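Local atomic coordinates of MtVAO615 (Myceliophthora thermophila, PDB entry 6F72), a protein that probably acts as a secreted flavoprotein oxidase with a bicovalently bound FAD that reacts rapidly with oxygen when reduced, its substrate still being unidentified. Residues Val148-Asn154 and Ala168-His174; Ile227-Gln233 and Val289-Thr293; Asp495-Ala499 and Asn521-Ala525. All coordinates share one frame; numbering follows the deposited sequence.

Contact 1. Residues Val148-Asn154 and Ala168-His174; sequences VRIVIKN and ALSLWMH. With FAD (flavin-adenine dinucleotide), chain E.
Ala168 sets its CB over the carbonyl oxygen of Arg149 and against CG2 of Val151. Leu169 N donates to Arg149 O, and Leu169 O receives Val151 N at 2.9 Å. On the side facing helix 133-146, CD2 of Leu169 runs alongside CD1 of Ile150, and the Val148 side chain crosses that of Leu169 at about a right angle, CG1 against CB. Ser170 points to the other face, where its OG touches Val151 CG1 and Lys153 CB. Leu171 N donates to Val151 O at 2.7 Å and its O accepts from Lys153 N, while its CD1 touches Ile150 CG2 and Ile152 CG1. Trp172 runs beside Lys153, whose chain bends at chi3 (86°) and carries CE to 3.5 Å from Trp172 CD1. One water joins Lys153 NZ, Trp172 NE1 and Asn154 O, and NZ also donates to Ala94 O and Asp97 O. Met173 N closes the ladder on Lys153 O, and its CG approaches adenine N6A of FAD at 3.7 Å. His174 packs CB on Asn154 O at 3.2 Å. Asn154 grips the pyrophosphate, its N 2.8 Å from FAD O2A and its ND2 3.1 Å from O2P; Ile152 O accepts from ribose O2B and Ile152 CG2 lies 3.5 Å from adenine N3A: the edge strand 150-153, paired parallel with 169-172, of the small mixed sheet in a PCMH-type FAD-binding domain.

Contact 2. Residues Ile227-Gln233 and Val289-Thr293; sequences IVGGYTQ and VLSMT. With FAD (flavin-adenine dinucleotide), chain E.
Val228 of the short helix 227-233 packs against Met292 in residues 289-293 of strand 288-298, the two axes 8.6 Å apart at 70°. Both belong to the PCMH-type FAD-binding domain, and a classic beta bulge at Leu290 and Ser291, opposite Glu255, interrupts the strand. Val228 CG1 fills the angle between Val289 CG1 and Met292, lying 3.7 Å from Met292 CG. That CG sits between its own backbone N and carbonyl carbon (chi1 77°), and the extended chain beyond it carries SD and CE across the helix face to Thr232 and Ile227. Thr232 OG1 is bonded to Ile227 O at 2.6 Å, while Met292 CE rests 3.9 Å from the same OG1. Gln233 reaches Val289 from the opposite direction, NE2 3.5 Å from CG2; the turn of its amide is fixed by a bond from NE2, in the amide plane, to a lone pair of Val228 O. Gly230 N donates to FAD phosphate O2P, and a CB on Gly229 would clash with that oxygen. The adenine is read by the strand backbone: Val289 N meets N1A at 2.8 Å, and N6A donates to Val289 O at 2.7 Å, nearly straight at 172°.

Contact 3. Residues Asp495-Ala499 and Asn521-Ala525; sequences DRYAA and NHLYA
Asp495, on helix 488-508, receives two side chains of the 521-525 loop on its carboxylate, one on each oxygen. His522 NE2 donates to OD2 at 2.8 Å and 173°, on the syn side, with OD2 in the plane of the imidazole; Asn102 also donates to this oxygen. Asn521 ND2 reaches OD1 at 3.0 Å from above the carboxylate plane, the amide and carboxylate turned 53° apart. Asn521 CG stands opposite its backbone N (chi1 -169°), which extends the amide to the helix, while its OD1 turns back to accept Leu523 N at 2.8 Å and lies 3.3 Å from Ala499 CB. This methyl is the tightest apolar point, also pressed on Leu523 CB at 3.6 Å. The outer side is looser: exposed Leu523 touches the aliphatic CG of exposed Arg496 by CD1 at 4.0 Å, and a water bridges Ala499 O to Ala525 N. An alanine in place of Asp495 is likely to leave His522 NE2 and Asn521 ND2 without their carboxylate acceptor and set the imidazole freer to turn. Phe103 meets the His522 ring edge-to-face, and Tyr524 OH bonds to Asp507, also on helix 488-508. An Asx turn inside a type I beta turn from Asn521 to Tyr524, held by a His-carboxylate bond, docks the 521-525 loop, part of the berberine-bridge-enzyme-like region, on helix 488-508.

Overall arrangement
Contacts 1 and 2 work on the same FAD, their centres 15 Å apart. They come together around the adenine and pyrophosphate: Met173 CE packs 3.4 Å from Val289 O, and Asn154 ND2 lies 3.8 Å from Gly229 CA; phosphate O2P accepts from Asn154 ND2 of contact 1 and Gly230 N of contact 2. By hydrogen bonds, 148-154 hold the ribose and phosphates, 227-233 the phosphate, and 289-293 the adenine, all within one PCMH-type domain, while the isoalloxazine is covalently attached through His157 and Cys222. Contact 3 stands apart, its centre 24 Å from contact 1 and 26 Å from contact 2, with nearest atoms about 10 Å and 14 Å away; it joins helix 488-508 to the loop preceding helix 527-532.

Contact 1. Residues Val148-Asn154 and Ala168-His174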
# COMPACT_ATOMS: atom_id res chain seq x y z
N VAL A 148 -8.66 -5.84 -25.15
CA VAL A 148 -7.47 -6.02 -24.31
C VAL A 148 -7.78 -5.64 -22.85
O VAL A 148 -8.45 -4.62 -22.59
CB VAL A 148 -6.26 -5.21 -24.85
CG1 VAL A 148 -5.06 -5.28 -23.92
CG2 VAL A 148 -5.85 -5.72 -26.23
N ARG A 149 -7.32 -6.48 -21.92
CA ARG A 149 -7.34 -6.16 -20.50
C ARG A 149 -6.50 -4.92 -20.18
O ARG A 149 -5.31 -4.84 -20.51
CB ARG A 149 -6.84 -7.35 -19.68
CG ARG A 149 -6.89 -7.18 -18.17
CD ARG A 149 -6.16 -8.31 -17.47
NE ARG A 149 -5.88 -7.94 -16.09
CZ ARG A 149 -5.47 -8.75 -15.12
NH1 ARG A 149 -5.26 -10.04 -15.36
NH2 ARG A 149 -5.27 -8.26 -13.90
N ILE A 150 -7.14 -3.95 -19.52
CA ILE A 150 -6.43 -2.81 -18.96
C ILE A 150 -5.89 -3.16 -17.59
O ILE A 150 -6.58 -3.76 -16.77
CB ILE A 150 -7.33 -1.54 -18.92
CG1 ILE A 150 -7.47 -0.95 -20.34
CG2 ILE A 150 -6.80 -0.49 -17.93
CD1 ILE A 150 -6.23 -0.25 -20.88
N VAL A 151 -4.64 -2.79 -17.36
CA VAL A 151 -4.05 -2.85 -16.04
C VAL A 151 -3.62 -1.43 -15.73
O VAL A 151 -3.30 -0.67 -16.64
CB VAL A 151 -2.86 -3.86 -16.01
CG1 VAL A 151 -1.72 -3.41 -15.11
CG2 VAL A 151 -3.35 -5.24 -15.59
N ILE A 152 -3.61 -1.08 -14.45
CA ILE A 152 -3.09 0.20 -14.03
C ILE A 152 -1.93 0.00 -13.06
O ILE A 152 -2.09 -0.65 -12.03
CB ILE A 152 -4.20 1.12 -13.42
CG1 ILE A 152 -5.39 1.27 -14.39
CG2 ILE A 152 -3.63 2.49 -13.07
CD1 ILE A 152 -6.67 1.81 -13.77
N LYS A 153 -0.79 0.58 -13.38
CA LYS A 153 0.38 0.44 -12.52
C LYS A 153 1.02 1.78 -12.25
O LYS A 153 1.29 2.54 -13.17
CB LYS A 153 1.44 -0.55 -13.09
CG LYS A 153 2.54 -0.84 -12.07
CD LYS A 153 3.79 -1.50 -12.61
CE LYS A 153 4.78 -0.48 -13.13
NZ LYS A 153 6.19 -0.91 -12.94
N ASN A 154 1.31 2.03 -10.98
CA ASN A 154 1.91 3.26 -10.54
C ASN A 154 3.35 2.99 -10.11
O ASN A 154 4.28 3.45 -10.78
CB ASN A 154 1.05 3.91 -9.45
CG ASN A 154 1.70 5.12 -8.81
OD1 ASN A 154 2.55 5.78 -9.42
ND2 ASN A 154 1.31 5.42 -7.58
N ALA A 168 -1.89 -8.04 -20.74
CA ALA A 168 -2.54 -6.76 -20.53
C ALA A 168 -1.81 -5.58 -21.15
O ALA A 168 -0.58 -5.62 -21.36
CB ALA A 168 -2.75 -6.50 -19.05
N LEU A 169 -2.59 -4.55 -21.47
CA LEU A 169 -2.08 -3.21 -21.73
C LEU A 169 -2.13 -2.46 -20.41
O LEU A 169 -3.20 -2.34 -19.80
CB LEU A 169 -2.94 -2.50 -22.78
CG LEU A 169 -2.54 -1.09 -23.20
CD1 LEU A 169 -1.23 -1.11 -23.95
CD2 LEU A 169 -3.64 -0.45 -24.03
N SER A 170 -0.98 -1.96 -19.96
CA SER A 170 -0.88 -1.30 -18.66
C SER A 170 -0.80 0.22 -18.79
O SER A 170 -0.02 0.74 -19.59
CB SER A 170 0.32 -1.82 -17.86
OG SER A 170 0.58 -1.02 -16.72
N LEU A 171 -1.60 0.91 -17.99
CA LEU A 171 -1.53 2.36 -17.90
C LEU A 171 -0.54 2.67 -16.81
O LEU A 171 -0.80 2.47 -15.62
CB LEU A 171 -2.90 2.98 -17.62
CG LEU A 171 -3.99 2.58 -18.61
CD1 LEU A 171 -5.37 3.00 -18.13
CD2 LEU A 171 -3.69 3.13 -20.00
N TRP A 172 0.64 3.11 -17.24
CA TRP A 172 1.75 3.30 -16.33
C TRP A 172 1.79 4.76 -15.95
O TRP A 172 2.11 5.60 -16.77
CB TRP A 172 3.06 2.83 -16.99
CG TRP A 172 4.29 2.89 -16.13
CD1 TRP A 172 4.38 2.54 -14.82
CD2 TRP A 172 5.61 3.27 -16.53
NE1 TRP A 172 5.67 2.70 -14.36
CE2 TRP A 172 6.45 3.14 -15.40
CE3 TRP A 172 6.17 3.73 -17.74
CZ2 TRP A 172 7.83 3.45 -15.42
CZ3 TRP A 172 7.55 4.03 -17.77
CH2 TRP A 172 8.35 3.89 -16.61
N MET A 173 1.48 5.03 -14.68
CA MET A 173 1.21 6.37 -14.16
C MET A 173 2.40 6.98 -13.44
O MET A 173 2.34 8.14 -13.02
CB MET A 173 0.04 6.32 -13.15
CG MET A 173 -1.16 5.51 -13.62
SD MET A 173 -1.75 5.98 -15.26
CE MET A 173 -2.49 7.55 -14.84
N HIS A 174 3.47 6.19 -13.32
CA HIS A 174 4.69 6.52 -12.56
C HIS A 174 5.31 7.88 -12.83
O HIS A 174 5.89 8.49 -11.92
CB HIS A 174 5.74 5.42 -12.80
CG HIS A 174 7.07 5.68 -12.16
ND1 HIS A 174 7.23 5.89 -10.81
CD2 HIS A 174 8.32 5.73 -12.69
CE1 HIS A 174 8.50 6.09 -10.54
NE2 HIS A 174 9.19 5.99 -11.66
PA FAD E . 0.55 0.06 -7.29
O1A FAD E . 0.78 -1.42 -7.18
O2A FAD E . 1.16 0.74 -8.49
O5B FAD E . -1.03 0.33 -7.25
C5B FAD E . -1.89 -0.34 -6.33
C4B FAD E . -3.32 -0.41 -6.85
O4B FAD E . -3.80 0.91 -7.12
C3B FAD E . -3.48 -1.19 -8.14
O3B FAD E . -4.75 -1.86 -8.06
C2B FAD E . -3.54 -0.13 -9.23
O2B FAD E . -4.33 -0.55 -10.34
C1B FAD E . -4.17 1.04 -8.50
N9A FAD E . -3.70 2.38 -8.96
C8A FAD E . -2.52 2.95 -8.63
N7A FAD E . -2.43 4.19 -9.18
C5A FAD E . -3.57 4.42 -9.86
C6A FAD E . -4.12 5.53 -10.66
N6A FAD E . -3.38 6.65 -10.85
N1A FAD E . -5.35 5.38 -11.21
C2A FAD E . -6.08 4.26 -11.03
N3A FAD E . -5.64 3.20 -10.30
C4A FAD E . -4.41 3.22 -9.70
N1 FAD E . 0.28 1.16 3.20
C2 FAD E . -0.05 1.89 4.30
O2 FAD E . -1.25 2.19 4.49
N3 FAD E . 0.89 2.30 5.19
C4 FAD E . 2.19 2.01 5.08
O4 FAD E . 3.02 2.41 5.93
C4X FAD E . 2.63 1.23 3.90
N5 FAD E . 3.92 0.91 3.70
C5X FAD E . 4.32 0.19 2.61
C6 FAD E . 5.68 -0.13 2.42
C7 FAD E . 6.07 -0.88 1.29
C7M FAD E . 7.53 -1.22 1.10
C8 FAD E . 5.03 -1.32 0.28
C8M FAD E . 5.35 -2.04 -1.02
C9 FAD E . 3.70 -1.00 0.49
C9A FAD E . 3.30 -0.26 1.61
N10 FAD E . 1.94 0.08 1.80
C10 FAD E . 1.57 0.81 2.95
C1' FAD E . 0.93 -0.40 0.85
C2' FAD E . 0.33 0.57 -0.12
O2' FAD E . -0.57 1.41 0.60
C3' FAD E . -0.42 -0.29 -1.13
O3' FAD E . 0.41 -1.36 -1.62
C4' FAD E . -0.93 0.54 -2.30
O4' FAD E . -1.82 -0.24 -3.09
C5' FAD E . 0.22 1.12 -3.13
O5' FAD E . -0.26 1.81 -4.27
P FAD E . 0.76 2.22 -5.44
O1P FAD E . 1.96 2.87 -4.82
O2P FAD E . -0.08 2.91 -6.48
O3P FAD E . 1.20 0.77 -6.00
O HOH W 1 6.41 1.75 -11.61
O HOH W 2 5.11 6.30 -9.03

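Contact 2. Residues Ile227-Gln233 and Val289-Thr293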
# COMPACT_ATOMS: atom_id res chain seq x y z
N ILE A 227 1.72 7.81 -3.24
CA ILE A 227 0.74 8.52 -2.39
C ILE A 227 -0.62 8.75 -3.05
O ILE A 227 -1.64 8.67 -2.37
CB ILE A 227 1.34 9.82 -1.76
CG1 ILE A 227 0.52 10.26 -0.54
CG2 ILE A 227 1.53 10.93 -2.80
CD1 ILE A 227 1.14 11.40 0.23
N VAL A 228 -0.64 8.98 -4.35
CA VAL A 228 -1.85 9.28 -5.12
C VAL A 228 -2.51 7.98 -5.64
O VAL A 228 -3.67 7.98 -6.05
CB VAL A 228 -1.52 10.24 -6.29
CG1 VAL A 228 -2.78 10.77 -6.98
CG2 VAL A 228 -0.69 11.42 -5.78
N GLY A 229 -1.74 6.89 -5.60
CA GLY A 229 -2.20 5.61 -6.14
C GLY A 229 -3.05 4.80 -5.18
O GLY A 229 -3.93 5.34 -4.50
N GLY A 230 -2.77 3.50 -5.10
CA GLY A 230 -3.52 2.57 -4.26
C GLY A 230 -3.45 2.89 -2.79
O GLY A 230 -4.34 2.48 -2.04
N TYR A 231 -2.40 3.61 -2.39
CA TYR A 231 -2.23 4.08 -1.01
C TYR A 231 -3.42 4.94 -0.49
O TYR A 231 -4.13 4.52 0.43
CB TYR A 231 -0.89 4.82 -0.85
CG TYR A 231 -0.73 5.44 0.52
CD1 TYR A 231 -0.32 4.67 1.61
CD2 TYR A 231 -1.07 6.80 0.74
CE1 TYR A 231 -0.21 5.23 2.88
CE2 TYR A 231 -0.95 7.37 1.99
CZ TYR A 231 -0.55 6.59 3.06
OH TYR A 231 -0.45 7.17 4.30
N THR A 232 -3.64 6.10 -1.10
CA THR A 232 -4.74 6.97 -0.67
C THR A 232 -6.07 6.36 -1.09
O THR A 232 -7.02 6.37 -0.32
CB THR A 232 -4.59 8.44 -1.15
OG1 THR A 232 -3.43 9.03 -0.56
CG2 THR A 232 -5.76 9.24 -0.70
N GLN A 233 -6.13 5.81 -2.30
CA GLN A 233 -7.39 5.24 -2.81
C GLN A 233 -7.93 4.08 -1.97
O GLN A 233 -9.14 3.90 -1.87
CB GLN A 233 -7.21 4.82 -4.27
CG GLN A 233 -7.18 6.02 -5.23
CD GLN A 233 -6.84 5.66 -6.66
OE1 GLN A 233 -7.57 4.89 -7.30
NE2 GLN A 233 -5.76 6.25 -7.20
N VAL A 289 -6.81 7.61 -12.17
CA VAL A 289 -6.51 8.87 -11.48
C VAL A 289 -5.28 9.51 -12.09
O VAL A 289 -4.23 8.85 -12.22
CB VAL A 289 -6.30 8.65 -9.96
CG1 VAL A 289 -5.60 9.83 -9.31
CG2 VAL A 289 -7.64 8.33 -9.27
N LEU A 290 -5.41 10.79 -12.47
CA LEU A 290 -4.29 11.58 -13.00
C LEU A 290 -3.62 12.44 -11.94
O LEU A 290 -2.42 12.72 -12.02
CB LEU A 290 -4.77 12.45 -14.16
CG LEU A 290 -5.36 11.76 -15.40
CD1 LEU A 290 -6.03 12.82 -16.26
CD2 LEU A 290 -4.30 11.03 -16.20
N SER A 291 -4.39 12.87 -10.95
CA SER A 291 -3.86 13.62 -9.83
C SER A 291 -4.86 13.59 -8.70
O SER A 291 -6.03 13.25 -8.91
CB SER A 291 -3.56 15.09 -10.23
OG SER A 291 -4.74 15.87 -10.29
N MET A 292 -4.39 13.95 -7.51
CA MET A 292 -5.25 14.27 -6.37
C MET A 292 -4.84 15.62 -5.81
O MET A 292 -3.70 16.05 -5.94
CB MET A 292 -5.16 13.17 -5.29
CG MET A 292 -3.92 13.18 -4.42
SD MET A 292 -4.03 11.99 -3.08
CE MET A 292 -2.66 12.53 -2.05
N THR A 293 -5.80 16.31 -5.22
CA THR A 293 -5.50 17.48 -4.43
C THR A 293 -5.79 17.09 -2.99
O THR A 293 -6.83 16.48 -2.71
CB THR A 293 -6.35 18.67 -4.89
OG1 THR A 293 -6.15 18.82 -6.30
CG2 THR A 293 -5.95 19.96 -4.16
PA FAD E . 0.55 0.06 -7.29
O1A FAD E . 0.78 -1.42 -7.18
O2A FAD E . 1.16 0.74 -8.49
O5B FAD E . -1.03 0.33 -7.25
C5B FAD E . -1.89 -0.34 -6.33
C4B FAD E . -3.32 -0.41 -6.85
O4B FAD E . -3.80 0.91 -7.12
C3B FAD E . -3.48 -1.19 -8.14
O3B FAD E . -4.75 -1.86 -8.06
C2B FAD E . -3.54 -0.13 -9.23
O2B FAD E . -4.33 -0.55 -10.34
C1B FAD E . -4.17 1.04 -8.50
N9A FAD E . -3.70 2.38 -8.96
C8A FAD E . -2.52 2.95 -8.63
N7A FAD E . -2.43 4.19 -9.18
C5A FAD E . -3.57 4.42 -9.86
C6A FAD E . -4.12 5.53 -10.66
N6A FAD E . -3.38 6.65 -10.85
N1A FAD E . -5.35 5.38 -11.21
C2A FAD E . -6.08 4.26 -11.03
N3A FAD E . -5.64 3.20 -10.30
C4A FAD E . -4.41 3.22 -9.70
N1 FAD E . 0.28 1.16 3.20
C2 FAD E . -0.05 1.89 4.30
O2 FAD E . -1.25 2.19 4.49
N3 FAD E . 0.89 2.30 5.19
C4 FAD E . 2.19 2.01 5.08
O4 FAD E . 3.02 2.41 5.93
C4X FAD E . 2.63 1.23 3.90
N5 FAD E . 3.92 0.91 3.70
C5X FAD E . 4.32 0.19 2.61
C6 FAD E . 5.68 -0.13 2.42
C7 FAD E . 6.07 -0.88 1.29
C7M FAD E . 7.53 -1.22 1.10
C8 FAD E . 5.03 -1.32 0.28
C8M FAD E . 5.35 -2.04 -1.02
C9 FAD E . 3.70 -1.00 0.49
C9A FAD E . 3.30 -0.26 1.61
N10 FAD E . 1.94 0.08 1.80
C10 FAD E . 1.57 0.81 2.95
C1' FAD E . 0.93 -0.40 0.85
C2' FAD E . 0.33 0.57 -0.12
O2' FAD E . -0.57 1.41 0.60
C3' FAD E . -0.42 -0.29 -1.13
O3' FAD E . 0.41 -1.36 -1.62
C4' FAD E . -0.93 0.54 -2.30
O4' FAD E . -1.82 -0.24 -3.09
C5' FAD E . 0.22 1.12 -3.13
O5' FAD E . -0.26 1.81 -4.27
P FAD E . 0.76 2.22 -5.44
O1P FAD E . 1.96 2.87 -4.82
O2P FAD E . -0.08 2.91 -6.48
O3P FAD E . 1.20 0.77 -6.00

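Contact 3. Residues Asp495-Ala499 and Asn521-Ala525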
# COMPACT_ATOMS: atom_id res chain seq x y z
N ASP A 495 2.13 -18.92 0.35
CA ASP A 495 1.00 -18.15 -0.18
C ASP A 495 -0.35 -18.67 0.37
O ASP A 495 -1.14 -17.88 0.93
CB ASP A 495 1.05 -18.18 -1.72
CG ASP A 495 0.49 -16.92 -2.35
OD1 ASP A 495 0.46 -15.86 -1.68
OD2 ASP A 495 0.11 -16.99 -3.55
N ARG A 496 -0.61 -19.98 0.22
CA ARG A 496 -1.86 -20.57 0.72
C ARG A 496 -1.96 -20.58 2.25
O ARG A 496 -3.05 -20.34 2.80
CB ARG A 496 -2.13 -21.96 0.14
CG ARG A 496 -2.37 -21.97 -1.38
CD ARG A 496 -2.61 -23.37 -1.91
NE ARG A 496 -1.62 -24.34 -1.41
CZ ARG A 496 -0.47 -24.67 -2.00
NH1 ARG A 496 -0.11 -24.15 -3.17
NH2 ARG A 496 0.33 -25.55 -1.42
N TYR A 497 -0.84 -20.84 2.92
CA TYR A 497 -0.76 -20.68 4.37
C TYR A 497 -1.23 -19.29 4.82
O TYR A 497 -2.05 -19.18 5.74
CB TYR A 497 0.64 -20.97 4.93
CG TYR A 497 0.79 -20.55 6.38
CD1 TYR A 497 0.26 -21.33 7.42
CD2 TYR A 497 1.44 -19.36 6.71
CE1 TYR A 497 0.37 -20.92 8.75
CE2 TYR A 497 1.57 -18.95 8.02
CZ TYR A 497 1.03 -19.71 9.04
OH TYR A 497 1.17 -19.27 10.33
N ALA A 498 -0.72 -18.23 4.17
CA ALA A 498 -1.07 -16.88 4.60
C ALA A 498 -2.58 -16.62 4.47
O ALA A 498 -3.21 -16.19 5.43
CB ALA A 498 -0.26 -15.84 3.85
N ALA A 499 -3.14 -16.95 3.30
CA ALA A 499 -4.54 -16.73 2.96
C ALA A 499 -5.53 -17.54 3.78
O ALA A 499 -6.54 -17.00 4.23
CB ALA A 499 -4.77 -16.98 1.48
N ASN A 521 -3.58 -10.92 1.48
CA ASN A 521 -3.25 -11.92 0.50
C ASN A 521 -4.32 -11.98 -0.58
O ASN A 521 -5.50 -11.94 -0.26
CB ASN A 521 -3.11 -13.28 1.19
CG ASN A 521 -2.50 -14.33 0.28
OD1 ASN A 521 -3.18 -14.89 -0.58
ND2 ASN A 521 -1.23 -14.60 0.47
N HIS A 522 -3.90 -12.11 -1.84
CA HIS A 522 -4.82 -12.23 -2.99
C HIS A 522 -5.74 -13.46 -3.02
O HIS A 522 -6.72 -13.48 -3.77
CB HIS A 522 -4.02 -12.22 -4.29
CG HIS A 522 -3.18 -13.45 -4.49
ND1 HIS A 522 -3.17 -14.16 -5.67
CD2 HIS A 522 -2.32 -14.08 -3.65
CE1 HIS A 522 -2.33 -15.18 -5.55
NE2 HIS A 522 -1.80 -15.15 -4.34
N LEU A 523 -5.39 -14.49 -2.24
CA LEU A 523 -6.21 -15.71 -2.16
C LEU A 523 -7.18 -15.70 -0.98
O LEU A 523 -8.04 -16.60 -0.87
CB LEU A 523 -5.34 -16.96 -2.12
CG LEU A 523 -4.32 -17.21 -3.24
CD1 LEU A 523 -3.35 -18.30 -2.77
CD2 LEU A 523 -4.97 -17.57 -4.58
N TYR A 524 -7.07 -14.69 -0.10
CA TYR A 524 -7.94 -14.55 1.09
C TYR A 524 -9.41 -14.56 0.70
O TYR A 524 -9.87 -13.71 -0.07
CB TYR A 524 -7.56 -13.28 1.86
CG TYR A 524 -8.47 -12.89 3.01
CD1 TYR A 524 -8.72 -13.77 4.06
CD2 TYR A 524 -9.07 -11.62 3.05
CE1 TYR A 524 -9.56 -13.41 5.11
CE2 TYR A 524 -9.90 -11.25 4.11
CZ TYR A 524 -10.14 -12.15 5.13
OH TYR A 524 -10.96 -11.80 6.18
N ALA A 525 -10.14 -15.52 1.24
CA ALA A 525 -11.47 -15.86 0.75
C ALA A 525 -12.56 -14.84 1.12
O ALA A 525 -13.47 -14.62 0.32
CB ALA A 525 -11.87 -17.26 1.22
O HOH W 3 -9.24 -17.40 3.41